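Local coordinates for protein serine protease inhibitor 2 (Anopheles gambiae, PDB 3PZF) that inhibits clip-domain serine proteases of the phenoloxidase cascade, forming a covalent complex with one of them, and so restrains melanization in mosquito hemolymph, at residues Y247-N252 and N258-R263; F288-S293 and F374-E379; N40-P45 and A337-N342; V30-K35 and Q301-R306. All blocks are in the same frame, centred on the assembly; numbering follows the deposited sequence. Where two conformers were deposited one is given.

Contact 1 of 4, residues Y247-N252 and N258-R263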
loop_
_atom_site.group_PDB
_atom_site.type_symbol
_atom_site.label_atom_id
_atom_site.label_comp_id
_atom_site.label_asym_id
_atom_site.label_seq_id
_atom_site.Cartn_x
_atom_site.Cartn_y
_atom_site.Cartn_z
ATOM N N TYR A 247 -6.979 10.036 -1.851
ATOM C CA TYR A 247 -6.565 11.399 -1.531
ATOM C C TYR A 247 -5.333 11.779 -2.327
ATOM O O TYR A 247 -4.490 10.922 -2.606
ATOM C CB TYR A 247 -6.229 11.514 -0.051
ATOM C CG TYR A 247 -7.413 11.641 0.883
ATOM C CD1 TYR A 247 -8.049 10.506 1.390
ATOM C CD2 TYR A 247 -7.889 12.907 1.285
ATOM C CE1 TYR A 247 -9.142 10.625 2.276
ATOM C CE2 TYR A 247 -8.963 13.017 2.177
ATOM C CZ TYR A 247 -9.587 11.882 2.656
ATOM O OH TYR A 247 -10.650 12.047 3.562
ATOM N N PHE A 248 -5.249 13.056 -2.730
ATOM C CA PHE A 248 -4.107 13.569 -3.484
ATOM C C PHE A 248 -3.521 14.716 -2.691
ATOM O O PHE A 248 -4.265 15.600 -2.268
ATOM C CB PHE A 248 -4.558 14.102 -4.863
ATOM C CG PHE A 248 -5.229 13.056 -5.722
ATOM C CD1 PHE A 248 -4.507 12.362 -6.682
ATOM C CD2 PHE A 248 -6.567 12.719 -5.518
ATOM C CE1 PHE A 248 -5.113 11.377 -7.443
ATOM C CE2 PHE A 248 -7.176 11.729 -6.288
ATOM C CZ PHE A 248 -6.448 11.069 -7.264
ATOM N N ILE A 249 -2.206 14.721 -2.506
ATOM C CA ILE A 249 -1.525 15.858 -1.874
ATOM C C ILE A 249 -0.572 16.457 -2.897
ATOM O O ILE A 249 0.415 15.818 -3.267
ATOM C CB ILE A 249 -0.747 15.432 -0.628
ATOM C CG1 ILE A 249 -1.718 14.829 0.412
ATOM C CG2 ILE A 249 0.043 16.614 -0.047
ATOM C CD1 ILE A 249 -1.002 14.157 1.637
ATOM N N LEU A 250 -0.892 17.679 -3.338
ATOM C CA LEU A 250 -0.185 18.339 -4.438
ATOM C C LEU A 250 0.569 19.519 -3.851
ATOM O O LEU A 250 -0.046 20.516 -3.453
ATOM C CB LEU A 250 -1.192 18.821 -5.484
ATOM C CG LEU A 250 -0.634 19.678 -6.646
ATOM C CD1 LEU A 250 0.277 18.855 -7.563
ATOM C CD2 LEU A 250 -1.783 20.274 -7.438
ATOM N N PRO A 251 1.902 19.415 -3.772
ATOM C CA PRO A 251 2.711 20.494 -3.186
ATOM C C PRO A 251 2.447 21.808 -3.936
ATOM O O PRO A 251 2.314 21.778 -5.147
ATOM C CB PRO A 251 4.161 20.029 -3.445
ATOM C CG PRO A 251 4.062 18.507 -3.495
ATOM C CD PRO A 251 2.719 18.237 -4.153
ATOM N N ASN A 252 2.306 22.916 -3.224
ATOM C CA ASN A 252 2.226 24.203 -3.879
ATOM C C ASN A 252 3.466 24.368 -4.742
ATOM O O ASN A 252 4.481 23.692 -4.531
ATOM C CB ASN A 252 2.159 25.322 -2.832
ATOM C CG ASN A 252 0.945 25.214 -1.916
ATOM O OD1 ASN A 252 -0.119 24.667 -2.272
ATOM N ND2 ASN A 252 1.090 25.774 -0.728
ATOM N N ASN A 258 9.354 16.180 -1.729
ATOM C CA ASN A 258 10.222 15.880 -0.597
ATOM C C ASN A 258 9.988 16.849 0.575
ATOM O O ASN A 258 9.918 16.430 1.731
ATOM C CB ASN A 258 11.700 15.865 -1.037
ATOM C CG ASN A 258 12.165 14.475 -1.523
ATOM O OD1 ASN A 258 13.001 14.369 -2.424
ATOM N ND2 ASN A 258 11.620 13.412 -0.925
ATOM N N GLN A 259 9.832 18.139 0.285
ATOM C CA GLN A 259 9.568 19.107 1.348
ATOM C C GLN A 259 8.222 18.837 2.021
ATOM O O GLN A 259 8.120 18.890 3.236
ATOM C CB GLN A 259 9.629 20.553 0.797
ATOM C CG GLN A 259 11.034 20.904 0.233
ATOM C CD GLN A 259 11.112 22.270 -0.448
ATOM O OE1 GLN A 259 10.191 22.680 -1.146
ATOM N NE2 GLN A 259 12.222 22.971 -0.246
ATOM N N VAL A 260 7.189 18.551 1.232
ATOM C CA VAL A 260 5.881 18.257 1.791
ATOM C C VAL A 260 5.962 16.958 2.632
ATOM O O VAL A 260 5.428 16.872 3.742
ATOM C CB VAL A 260 4.820 18.159 0.670
ATOM C CG1 VAL A 260 3.486 17.663 1.231
ATOM C CG2 VAL A 260 4.657 19.525 -0.044
ATOM N N LEU A 261 6.675 15.955 2.128
ATOM C CA LEU A 261 6.863 14.718 2.896
ATOM C C LEU A 261 7.428 14.950 4.306
ATOM O O LEU A 261 6.918 14.409 5.284
ATOM C CB LEU A 261 7.762 13.747 2.136
ATOM C CG LEU A 261 7.041 12.992 1.019
ATOM C CD1 LEU A 261 8.039 12.152 0.261
ATOM C CD2 LEU A 261 5.917 12.100 1.569
ATOM N N ASP A 262 8.471 15.765 4.415
ATOM C CA ASP A 262 9.090 16.047 5.708
ATOM C C ASP A 262 8.122 16.684 6.698
ATOM O O ASP A 262 8.325 16.618 7.911
ATOM C CB ASP A 262 10.300 16.969 5.526
ATOM C CG ASP A 262 11.450 16.288 4.802
ATOM O OD1 ASP A 262 11.575 15.050 4.917
ATOM O OD2 ASP A 262 12.228 16.989 4.117
ATOM N N ARG A 263 7.074 17.306 6.175
ATOM C CA ARG A 263 6.080 17.992 6.997
ATOM C C ARG A 263 5.002 17.037 7.454
ATOM O O ARG A 263 4.265 17.333 8.392
ATOM C CB ARG A 263 5.407 19.132 6.208
ATOM C CG ARG A 263 6.294 20.357 5.971
ATOM C CD ARG A 263 6.596 21.071 7.278
ATOM N NE ARG A 263 5.378 21.552 7.931
ATOM C CZ ARG A 263 5.311 21.952 9.198
ATOM N NH1 ARG A 263 6.396 21.926 9.965
ATOM N NH2 ARG A 263 4.154 22.372 9.700
#
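The first torsion of Val-260 (chi1 172°) spreads its two methyls toward different residues of the strand 247-251. CG1 stands anti to the backbone N, beside the carbonyl carbon, and goes to Ile-249. CG2 lies beside the backbone N and goes to Pro-251. Ile-249 answers with its short branch: at chi1 -61° CG2 is the group opposite the backbone N, and it meets Val-260 CG1 at 3.8 Å. The two side chains approach at a slant.

Pro-251 touches with two ring carbons. Its CB lies 3.5 Å from Val-260 CG2, and its CG lies 3.6 Å from the same methyl. The CB-CG2 pair is a little closer than two carbons normally sit. The proline ring and the valine side chain run nearly perpendicular to each other. Pro-251 and Val-260 are also the nearest backbone neighbours here, with 6.3 Å between their CA atoms.

In the serpin fold, strand 244-251 of beta-sheet B is followed, after a short loop, by helix 257-263, which folds back over the sheet. Ile-249 and Pro-251 are two residues apart, so both point toward the helix. Leu-250 between them points away and packs on Phe-368 and Phe-374. All three touching side chains are buried. No hydrogen bond crosses between strand and helix.

The polar backbone is used by other parts of the chain. Ile-249 is paired with Ile-375 in the next strand, and Pro-251 O accepts a hydrogen bond from Arg-372 NE.

Contact 2 of 4, residues F288-S293 and F374-E379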
loop_
_atom_site.group_PDB
_atom_site.type_symbol
_atom_site.label_atom_id
_atom_site.label_comp_id
_atom_site.label_asym_id
_atom_site.label_seq_id
_atom_site.Cartn_x
_atom_site.Cartn_y
_atom_site.Cartn_z
ATOM N N PHE A 288 -2.634 7.649 -15.046
ATOM C CA PHE A 288 -1.441 6.817 -14.908
ATOM C C PHE A 288 -1.794 5.372 -14.685
ATOM O O PHE A 288 -2.861 5.039 -14.146
ATOM C CB PHE A 288 -0.498 7.333 -13.805
ATOM C CG PHE A 288 -1.156 7.511 -12.437
ATOM C CD1 PHE A 288 -1.555 8.781 -11.983
ATOM C CD2 PHE A 288 -1.350 6.415 -11.602
ATOM C CE1 PHE A 288 -2.134 8.952 -10.695
ATOM C CE2 PHE A 288 -1.944 6.572 -10.332
ATOM C CZ PHE A 288 -2.343 7.848 -9.881
ATOM N N LYS A 289 -0.891 4.511 -15.142
ATOM C CA LYS A 289 -0.984 3.084 -14.922
ATOM C C LYS A 289 0.427 2.540 -14.741
ATOM O O LYS A 289 1.257 2.626 -15.650
ATOM C CB LYS A 289 -1.638 2.422 -16.134
ATOM C CG LYS A 289 -1.677 0.892 -16.062
ATOM C CD LYS A 289 -2.393 0.306 -17.248
ATOM C CE LYS A 289 -2.627 -1.195 -17.056
ATOM N NZ LYS A 289 -3.389 -1.796 -18.196
ATOM N N PHE A 290 0.715 1.965 -13.572
ATOM C CA PHE A 290 2.056 1.437 -13.337
ATOM C C PHE A 290 2.039 0.445 -12.184
ATOM O O PHE A 290 1.037 0.276 -11.486
ATOM C CB PHE A 290 3.062 2.573 -13.027
ATOM C CG PHE A 290 2.875 3.237 -11.652
ATOM C CD1 PHE A 290 3.641 2.866 -10.542
ATOM C CD2 PHE A 290 1.960 4.279 -11.494
ATOM C CE1 PHE A 290 3.473 3.497 -9.297
ATOM C CE2 PHE A 290 1.768 4.897 -10.262
ATOM C CZ PHE A 290 2.532 4.524 -9.159
ATOM N N ASP A 291 3.158 -0.230 -12.006
ATOM C CA ASP A 291 3.297 -1.074 -10.845
ATOM C C ASP A 291 4.663 -0.855 -10.211
ATOM O O ASP A 291 5.554 -0.218 -10.779
ATOM C CB ASP A 291 3.035 -2.532 -11.199
ATOM C CG ASP A 291 3.834 -3.002 -12.340
ATOM O OD1 ASP A 291 5.074 -3.026 -12.222
ATOM O OD2 ASP A 291 3.212 -3.380 -13.348
ATOM N N PHE A 292 4.829 -1.394 -9.018
ATOM C CA PHE A 292 6.014 -1.086 -8.245
ATOM C C PHE A 292 6.235 -2.296 -7.350
ATOM O O PHE A 292 5.306 -2.752 -6.681
ATOM C CB PHE A 292 5.834 0.171 -7.379
ATOM C CG PHE A 292 7.078 0.540 -6.617
ATOM C CD1 PHE A 292 8.133 1.181 -7.254
ATOM C CD2 PHE A 292 7.229 0.178 -5.277
ATOM C CE1 PHE A 292 9.301 1.496 -6.564
ATOM C CE2 PHE A 292 8.400 0.487 -4.583
ATOM C CZ PHE A 292 9.432 1.157 -5.236
ATOM N N SER A 293 7.434 -2.848 -7.418
ATOM C CA SER A 293 7.792 -4.048 -6.668
ATOM C C SER A 293 9.047 -3.733 -5.872
ATOM O O SER A 293 9.914 -3.000 -6.352
ATOM C CB SER A 293 8.072 -5.192 -7.643
ATOM O OG SER A 293 8.149 -6.428 -6.969
ATOM N N PHE A 374 3.113 14.592 -7.218
ATOM C CA PHE A 374 2.197 14.619 -6.075
ATOM C C PHE A 374 2.164 13.277 -5.406
ATOM O O PHE A 374 2.664 12.292 -5.953
ATOM C CB PHE A 374 0.788 15.019 -6.546
ATOM C CG PHE A 374 0.206 14.123 -7.624
ATOM C CD1 PHE A 374 0.359 14.450 -8.983
ATOM C CD2 PHE A 374 -0.529 12.995 -7.291
ATOM C CE1 PHE A 374 -0.200 13.672 -9.961
ATOM C CE2 PHE A 374 -1.098 12.193 -8.273
ATOM C CZ PHE A 374 -0.912 12.532 -9.634
ATOM N N ILE A 375 1.587 13.267 -4.198
ATOM C CA ILE A 375 1.430 12.060 -3.379
ATOM C C ILE A 375 -0.024 11.663 -3.454
ATOM O O ILE A 375 -0.884 12.526 -3.563
ATOM C CB ILE A 375 1.798 12.411 -1.925
ATOM C CG1 ILE A 375 3.278 12.837 -1.891
ATOM C CG2 ILE A 375 1.465 11.215 -0.934
ATOM C CD1 ILE A 375 3.664 13.762 -0.705
ATOM N N PHE A 376 -0.319 10.365 -3.425
ATOM C CA PHE A 376 -1.695 9.923 -3.316
ATOM C C PHE A 376 -1.773 8.743 -2.349
ATOM O O PHE A 376 -0.752 8.089 -2.061
ATOM C CB PHE A 376 -2.257 9.525 -4.680
ATOM C CG PHE A 376 -1.559 8.343 -5.306
ATOM C CD1 PHE A 376 -0.476 8.525 -6.184
ATOM C CD2 PHE A 376 -1.995 7.043 -5.048
ATOM C CE1 PHE A 376 0.182 7.422 -6.746
ATOM C CE2 PHE A 376 -1.341 5.938 -5.621
ATOM C CZ PHE A 376 -0.254 6.135 -6.472
ATOM N N PHE A 377 -2.967 8.499 -1.821
ATOM C CA PHE A 377 -3.211 7.304 -1.016
ATOM C C PHE A 377 -4.681 6.912 -1.092
ATOM O O PHE A 377 -5.537 7.739 -1.418
ATOM C CB PHE A 377 -2.699 7.433 0.446
ATOM C CG PHE A 377 -3.349 8.514 1.270
ATOM C CD1 PHE A 377 -2.841 9.805 1.285
ATOM C CD2 PHE A 377 -4.431 8.217 2.108
ATOM C CE1 PHE A 377 -3.428 10.792 2.096
ATOM C CE2 PHE A 377 -5.020 9.222 2.906
ATOM C CZ PHE A 377 -4.501 10.494 2.888
ATOM N N ILE A 378 -4.957 5.629 -0.888
ATOM C CA ILE A 378 -6.331 5.160 -0.848
ATOM C C ILE A 378 -6.586 4.693 0.564
ATOM O O ILE A 378 -5.789 3.919 1.101
ATOM C CB ILE A 378 -6.545 4.002 -1.817
ATOM C CG1 ILE A 378 -6.337 4.514 -3.262
ATOM C CG2 ILE A 378 -7.989 3.447 -1.662
ATOM C CD1 ILE A 378 -6.453 3.424 -4.281
ATOM N N GLU A 379 -7.683 5.148 1.156
ATOM C CA GLU A 379 -7.975 4.808 2.552
ATOM C C GLU A 379 -9.363 4.191 2.684
ATOM O O GLU A 379 -10.263 4.527 1.928
ATOM C CB GLU A 379 -7.844 6.096 3.363
ATOM C CG GLU A 379 -8.643 6.247 4.617
ATOM C CD GLU A 379 -8.373 7.606 5.220
ATOM O OE1 GLU A 379 -7.187 7.916 5.431
ATOM O OE2 GLU A 379 -9.328 8.380 5.434
#
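Phe-288 and Phe-290 meet Phe-374 and Phe-376 where beta-sheets A and B of the serpin fold face each other. Strand 277-295 contributes to beta-sheet A here, and strand 374-380 to beta-sheet B. The two short segments run at 75° to each other. Their axes stay 13.1 Å apart, so only the long aromatic side chains bridge the gap.

One ring pair is close to parallel. The rings of Phe-288 and Phe-376 are tilted by 29° and offset, with little of one lying over the other. Their centroids are 5.3 Å apart. Phe-288 CZ sits over one face of the Phe-376 ring, toward its rim, and is 4.0 Å from Phe-376 CE1.

In the other two contacts an atom of one ring comes to the edge of its partner. Phe-288 CE1 comes to the edge of the Phe-374 ring, near its plane. The side chains of Phe-290 and Phe-376 come toward each other from opposite directions, and Phe-290 CZ lies 4.2 Å from Phe-376 CZ, near the plane of the Phe-376 ring.

No polar interaction crosses this contact. Ile-392 and Val-42 of sheet B also line it: Ile-392 touches Phe-288, Phe-290 and Phe-374, and Val-42 touches Phe-290 and Phe-376. Phe-288 thus touches two rings with adjacent atoms: its CZ meets Phe-376, while its CE1 lies 3.9 Å from Phe-374 CZ.

Contact 3 of 4, residues N40-P45 and A337-N342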
loop_
_atom_site.group_PDB
_atom_site.type_symbol
_atom_site.label_atom_id
_atom_site.label_comp_id
_atom_site.label_asym_id
_atom_site.label_seq_id
_atom_site.Cartn_x
_atom_site.Cartn_y
_atom_site.Cartn_z
ATOM N N ASN A 40 7.871 6.827 -10.122
ATOM C CA ASN A 40 6.571 6.578 -9.499
ATOM C C ASN A 40 6.729 5.471 -8.486
ATOM O O ASN A 40 7.539 4.563 -8.668
ATOM C CB ASN A 40 5.514 6.173 -10.536
ATOM C CG ASN A 40 5.332 7.196 -11.613
ATOM O OD1 ASN A 40 5.615 8.375 -11.410
ATOM N ND2 ASN A 40 4.807 6.770 -12.753
ATOM N N VAL A 41 5.953 5.524 -7.397
ATOM C CA VAL A 41 5.997 4.487 -6.383
ATOM C C VAL A 41 4.563 4.180 -6.014
ATOM O O VAL A 41 3.748 5.100 -5.948
ATOM C CB VAL A 41 6.735 4.952 -5.114
ATOM C CG1 VAL A 41 6.616 3.876 -3.985
ATOM C CG2 VAL A 41 8.207 5.233 -5.377
ATOM N N VAL A 42 4.240 2.908 -5.748
ATOM C CA VAL A 42 2.962 2.597 -5.089
ATOM C C VAL A 42 3.209 1.371 -4.191
ATOM O O VAL A 42 3.917 0.426 -4.571
ATOM C CB VAL A 42 1.823 2.349 -6.118
ATOM C CG1 VAL A 42 2.120 1.131 -6.982
ATOM C CG2 VAL A 42 0.467 2.202 -5.438
ATOM N N LEU A 43 2.703 1.434 -2.968
ATOM C CA LEU A 43 2.812 0.285 -2.080
ATOM C C LEU A 43 1.576 0.208 -1.170
ATOM O O LEU A 43 0.683 1.068 -1.230
ATOM C CB LEU A 43 4.099 0.400 -1.243
ATOM C CG LEU A 43 4.066 1.543 -0.218
ATOM C CD1 LEU A 43 4.792 1.102 1.084
ATOM C CD2 LEU A 43 4.674 2.830 -0.754
ATOM N N SER A 44 1.507 -0.829 -0.346
ATOM C CA SER A 44 0.385 -0.943 0.589
ATOM C C SER A 44 0.929 -0.967 2.016
ATOM O O SER A 44 1.365 -2.008 2.493
ATOM C CB SER A 44 -0.447 -2.198 0.311
ATOM O OG SER A 44 -1.440 -2.360 1.331
ATOM N N PRO A 45 0.924 0.198 2.690
ATOM C CA PRO A 45 1.539 0.233 4.024
ATOM C C PRO A 45 0.777 -0.653 4.983
ATOM O O PRO A 45 1.394 -1.349 5.786
ATOM C CB PRO A 45 1.441 1.710 4.445
ATOM C CG PRO A 45 1.236 2.480 3.114
ATOM C CD PRO A 45 0.510 1.535 2.196
ATOM N N ALA A 337 2.546 -4.019 -6.047
ATOM C CA ALA A 337 1.227 -3.389 -6.163
ATOM C C ALA A 337 1.116 -2.723 -7.523
ATOM O O ALA A 337 2.085 -2.135 -7.981
ATOM C CB ALA A 337 1.054 -2.334 -5.082
ATOM N N GLY A 338 -0.055 -2.793 -8.146
ATOM C CA GLY A 338 -0.296 -2.011 -9.362
ATOM C C GLY A 338 -1.373 -0.975 -9.082
ATOM O O GLY A 338 -2.210 -1.164 -8.216
ATOM N N ILE A 339 -1.375 0.125 -9.812
ATOM C CA ILE A 339 -2.415 1.147 -9.606
ATOM C C ILE A 339 -2.659 1.776 -10.965
ATOM O O ILE A 339 -1.733 1.943 -11.750
ATOM C CB ILE A 339 -1.983 2.216 -8.602
ATOM C CG1 ILE A 339 -3.147 3.183 -8.254
ATOM C CG2 ILE A 339 -0.735 2.960 -9.111
ATOM C CD1 ILE A 339 -4.341 2.524 -7.478
ATOM N N THR A 340 -3.923 2.088 -11.225
ATOM C CA THR A 340 -4.350 2.786 -12.437
ATOM C C THR A 340 -5.359 3.829 -12.019
ATOM O O THR A 340 -6.183 3.573 -11.139
ATOM C CB THR A 340 -5.045 1.815 -13.377
ATOM O OG1 THR A 340 -4.149 0.733 -13.694
ATOM C CG2 THR A 340 -5.494 2.539 -14.682
ATOM N N ILE A 341 -5.291 5.030 -12.582
ATOM C CA ILE A 341 -6.464 5.896 -12.535
ATOM C C ILE A 341 -6.772 6.373 -13.957
ATOM O O ILE A 341 -5.865 6.710 -14.741
ATOM C CB ILE A 341 -6.365 7.137 -11.549
ATOM C CG1 ILE A 341 -5.329 8.166 -12.029
ATOM C CG2 ILE A 341 -6.095 6.657 -10.086
ATOM C CD1 ILE A 341 -5.300 9.462 -11.200
ATOM N N ASN A 342 -8.061 6.369 -14.283
ATOM C CA ASN A 342 -8.558 7.033 -15.479
ATOM C C ASN A 342 -9.883 7.767 -15.202
ATOM O O ASN A 342 -10.225 8.014 -14.045
ATOM C CB ASN A 342 -8.687 6.031 -16.637
ATOM C CG ASN A 342 -9.767 5.000 -16.414
ATOM O OD1 ASN A 342 -10.502 5.050 -15.444
ATOM N ND2 ASN A 342 -9.892 4.068 -17.359
#
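The shutter region of the serpin fold, beneath the centre of beta-sheet A, holds this contact. The short strand 41-43 crosses strand 332-341 on the sheet B side of beta-sheet A. Strand 332-341 runs on toward the hinge of the reactive centre loop. The segment axes pass 6.4 Å apart at 117°, so they pack face on face and do not pair.

Val-42 is the main side chain. Its CG1 takes the position between the backbone N and the carbonyl carbon (chi1 63°) and rests 3.4 Å from Ala-337 O. The same methyl lies 4.1 Å from Ala-337 CB. Val-42 CG2 meets Ile-339 CG2 at 3.9 Å, and the two branched side chains cross at a slant. Ile-339 offers its short branch, while the rest of its side chain leads away. Ala-337 CB also approaches Leu-43 CA at 4.4 Å, though the Leu-43 side chain points away.

Ala-337 and Ile-339 pair through their backbones with Phe-292 and Phe-290 in sheet A. Leu-43 pairs with Ala-389 in sheet B. Beyond the strand, Ser-44 is the N-cap of the next helix, and its OG bonds to Leu-387 O and Ser-47 OG.

The two strands share no hydrogen bond and touch by methyl groups and one carbonyl oxygen. Such a contact has little directional preference. This is consistent with sheet A opening between strands 177-188 and 332-341 when a serpin inserts its loop.

Contact 4 of 4, residues V30-K35 and Q301-R306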
loop_
_atom_site.group_PDB
_atom_site.type_symbol
_atom_site.label_atom_id
_atom_site.label_comp_id
_atom_site.label_asym_id
_atom_site.label_seq_id
_atom_site.Cartn_x
_atom_site.Cartn_y
_atom_site.Cartn_z
ATOM N N VAL A 30 6.438 4.711 4.366
ATOM C CA VAL A 30 6.193 5.363 3.073
ATOM C C VAL A 30 7.302 6.369 2.803
ATOM O O VAL A 30 7.868 6.411 1.712
ATOM C CB VAL A 30 4.830 6.058 3.056
ATOM C CG1 VAL A 30 4.808 7.175 2.007
ATOM C CG2 VAL A 30 3.724 5.023 2.759
ATOM N N LYS A 31 7.648 7.161 3.806
ATOM C CA LYS A 31 8.660 8.203 3.594
ATOM C C LYS A 31 10.012 7.596 3.241
ATOM O O LYS A 31 10.743 8.131 2.401
ATOM C CB LYS A 31 8.818 9.077 4.833
ATOM C CG LYS A 31 7.657 10.001 5.100
ATOM C CD LYS A 31 8.133 11.128 5.991
ATOM C CE LYS A 31 7.194 11.420 7.114
ATOM N NZ LYS A 31 7.751 12.553 7.920
ATOM N N GLU A 32 10.339 6.472 3.873
ATOM C CA GLU A 32 11.588 5.761 3.600
ATOM C C GLU A 32 11.643 5.264 2.161
ATOM O O GLU A 32 12.666 5.365 1.495
ATOM C CB GLU A 32 11.734 4.571 4.562
ATOM C CG GLU A 32 12.938 3.658 4.298
ATOM C CD GLU A 32 14.282 4.355 4.505
ATOM O OE1 GLU A 32 14.350 5.297 5.316
ATOM O OE2 GLU A 32 15.267 3.965 3.843
ATOM N N ILE A 33 10.550 4.691 1.681
ATOM C CA ILE A 33 10.519 4.200 0.315
ATOM C C ILE A 33 10.625 5.382 -0.650
ATOM O O ILE A 33 11.440 5.361 -1.557
ATOM C CB ILE A 33 9.228 3.401 0.023
ATOM C CG1 ILE A 33 9.051 2.215 1.005
ATOM C CG2 ILE A 33 9.269 2.860 -1.364
ATOM C CD1 ILE A 33 10.224 1.304 1.055
ATOM N N PHE A 34 9.811 6.414 -0.456
ATOM C CA PHE A 34 9.760 7.521 -1.422
ATOM C C PHE A 34 11.120 8.219 -1.561
ATOM O O PHE A 34 11.542 8.574 -2.668
ATOM C CB PHE A 34 8.708 8.567 -1.012
ATOM C CG PHE A 34 7.266 8.138 -1.219
ATOM C CD1 PHE A 34 6.924 6.852 -1.623
ATOM C CD2 PHE A 34 6.245 9.062 -1.000
ATOM C CE1 PHE A 34 5.575 6.480 -1.786
ATOM C CE2 PHE A 34 4.905 8.696 -1.156
ATOM C CZ PHE A 34 4.563 7.421 -1.548
ATOM N N LYS A 35 11.800 8.417 -0.435
ATOM C CA LYS A 35 13.090 9.122 -0.414
ATOM C C LYS A 35 14.171 8.368 -1.172
ATOM O O LYS A 35 15.191 8.948 -1.550
ATOM C CB LYS A 35 13.558 9.334 1.030
ATOM C CG LYS A 35 12.869 10.493 1.753
ATOM N N GLN A 301 14.848 -2.466 7.533
ATOM C CA GLN A 301 16.048 -2.314 8.351
ATOM C C GLN A 301 16.326 -0.835 8.580
ATOM O O GLN A 301 16.674 -0.420 9.678
ATOM C CB GLN A 301 17.245 -3.002 7.685
ATOM C CG GLN A 301 17.187 -4.536 7.810
ATOM C CD GLN A 301 18.272 -5.274 7.036
ATOM O OE1 GLN A 301 18.657 -6.386 7.398
ATOM N NE2 GLN A 301 18.758 -4.668 5.966
ATOM N N GLN A 302 16.132 -0.040 7.541
ATOM C CA GLN A 302 16.379 1.393 7.635
ATOM C C GLN A 302 15.477 2.062 8.668
ATOM O O GLN A 302 15.901 2.996 9.334
ATOM C CB GLN A 302 16.220 2.060 6.269
ATOM C CG GLN A 302 17.362 1.745 5.315
ATOM C CD GLN A 302 18.721 2.130 5.881
ATOM O OE1 GLN A 302 18.959 3.286 6.214
ATOM N NE2 GLN A 302 19.618 1.154 5.998
ATOM N N VAL A 303 14.246 1.581 8.820
ATOM C CA VAL A 303 13.335 2.207 9.766
ATOM C C VAL A 303 13.360 1.532 11.151
ATOM O O VAL A 303 12.515 1.827 11.989
ATOM C CB VAL A 303 11.883 2.249 9.235
ATOM C CG1 VAL A 303 11.796 3.096 7.967
ATOM C CG2 VAL A 303 11.361 0.835 8.999
ATOM N N GLY A 304 14.321 0.638 11.389
ATOM C CA GLY A 304 14.533 0.086 12.724
ATOM C C GLY A 304 14.064 -1.344 12.946
ATOM O O GLY A 304 14.172 -1.876 14.055
ATOM N N ILE A 305 13.538 -1.973 11.903
ATOM C CA ILE A 305 13.092 -3.360 12.000
ATOM C C ILE A 305 14.202 -4.277 11.482
ATOM O O ILE A 305 14.308 -4.532 10.280
ATOM C CB ILE A 305 11.778 -3.562 11.235
ATOM C CG1 ILE A 305 10.713 -2.626 11.801
ATOM C CG2 ILE A 305 11.321 -5.020 11.332
ATOM C CD1 ILE A 305 9.402 -2.698 11.084
ATOM N N ARG A 306 15.048 -4.749 12.396
ATOM C CA ARG A 306 16.306 -5.373 12.009
ATOM C C ARG A 306 16.482 -6.783 12.578
ATOM O O ARG A 306 17.071 -7.652 11.942
ATOM C CB ARG A 306 17.479 -4.483 12.459
ATOM C CG ARG A 306 17.329 -3.006 12.047
ATOM C CD ARG A 306 18.544 -2.158 12.426
ATOM N NE ARG A 306 19.311 -1.720 11.256
ATOM C CZ ARG A 306 19.338 -0.472 10.782
ATOM N NH1 ARG A 306 18.644 0.499 11.371
ATOM N NH2 ARG A 306 20.071 -0.188 9.708
#
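Glu-32 meets Gln-302 and Val-303 through carbon atoms rather than through paired polar groups. Its CB is 3.7 Å from Val-303 CG1, and its CG is 3.9 Å from the same methyl. Further out, OE2 lies against the aliphatic part of Gln-302, 3.2 Å from CB and 3.4 Å from CG. The carboxylate carbon CD is 3.5 Å from Gln-302 CB. The amide end of Gln-302 leads away from the helix 30-35.

Torsions set this up. Glu-32 leaves its helix with CG opposite the backbone N (chi1 174°), then bends at chi2 (65°), which lays the carboxylate beside Gln-302. Val-303 CG1, opposite its own carbonyl carbon at chi1 -63°, is the methyl that meets the Glu-32 stem.

The chain around Val-303 is fixed by a Schellman motif. Helix 297-302 ends here, with Gly-304 at positive phi as the C' residue and Ile-305 N bonded to Leu-300 O. From the same helix Pro-299 touches both Glu-32 and Ile-33, which joins the two helices further.

The contact sits at the surface, and no hydrogen bond or salt bridge links the segments. The methylenes and one methyl provide the packing. The carboxylate gains no polar partner from Gln-302 or Val-303, so this contact rests on the aliphatic carbons. Glu-32 is partly exposed, and its carboxylate can probably still meet water.

How the contacts relate
Contacts 1, 2 and 3 are buried and mostly apolar; contact 4 lies at the surface and brings a carboxylate against carbon atoms. Contacts 2 and 3 almost coincide, their centres about 3 Å apart. Both pack sheet B against sheet A, one with aromatic rings and the other with valine, isoleucine and alanine side chains. Strands 277-295 and 332-341 are hydrogen-bonded neighbours, as are strands 244-251 and 374-380, which tie contact 1 to contact 2. Contact 1 sets helix 257-263 on the outer side of sheet B; contact 4 joins helix 24-35 to the end of helix 297-302. Helix 24-35 of contact 4 reaches the others: its Phe-34 touches Leu-261 of contact 1 and Val-41 of contact 3.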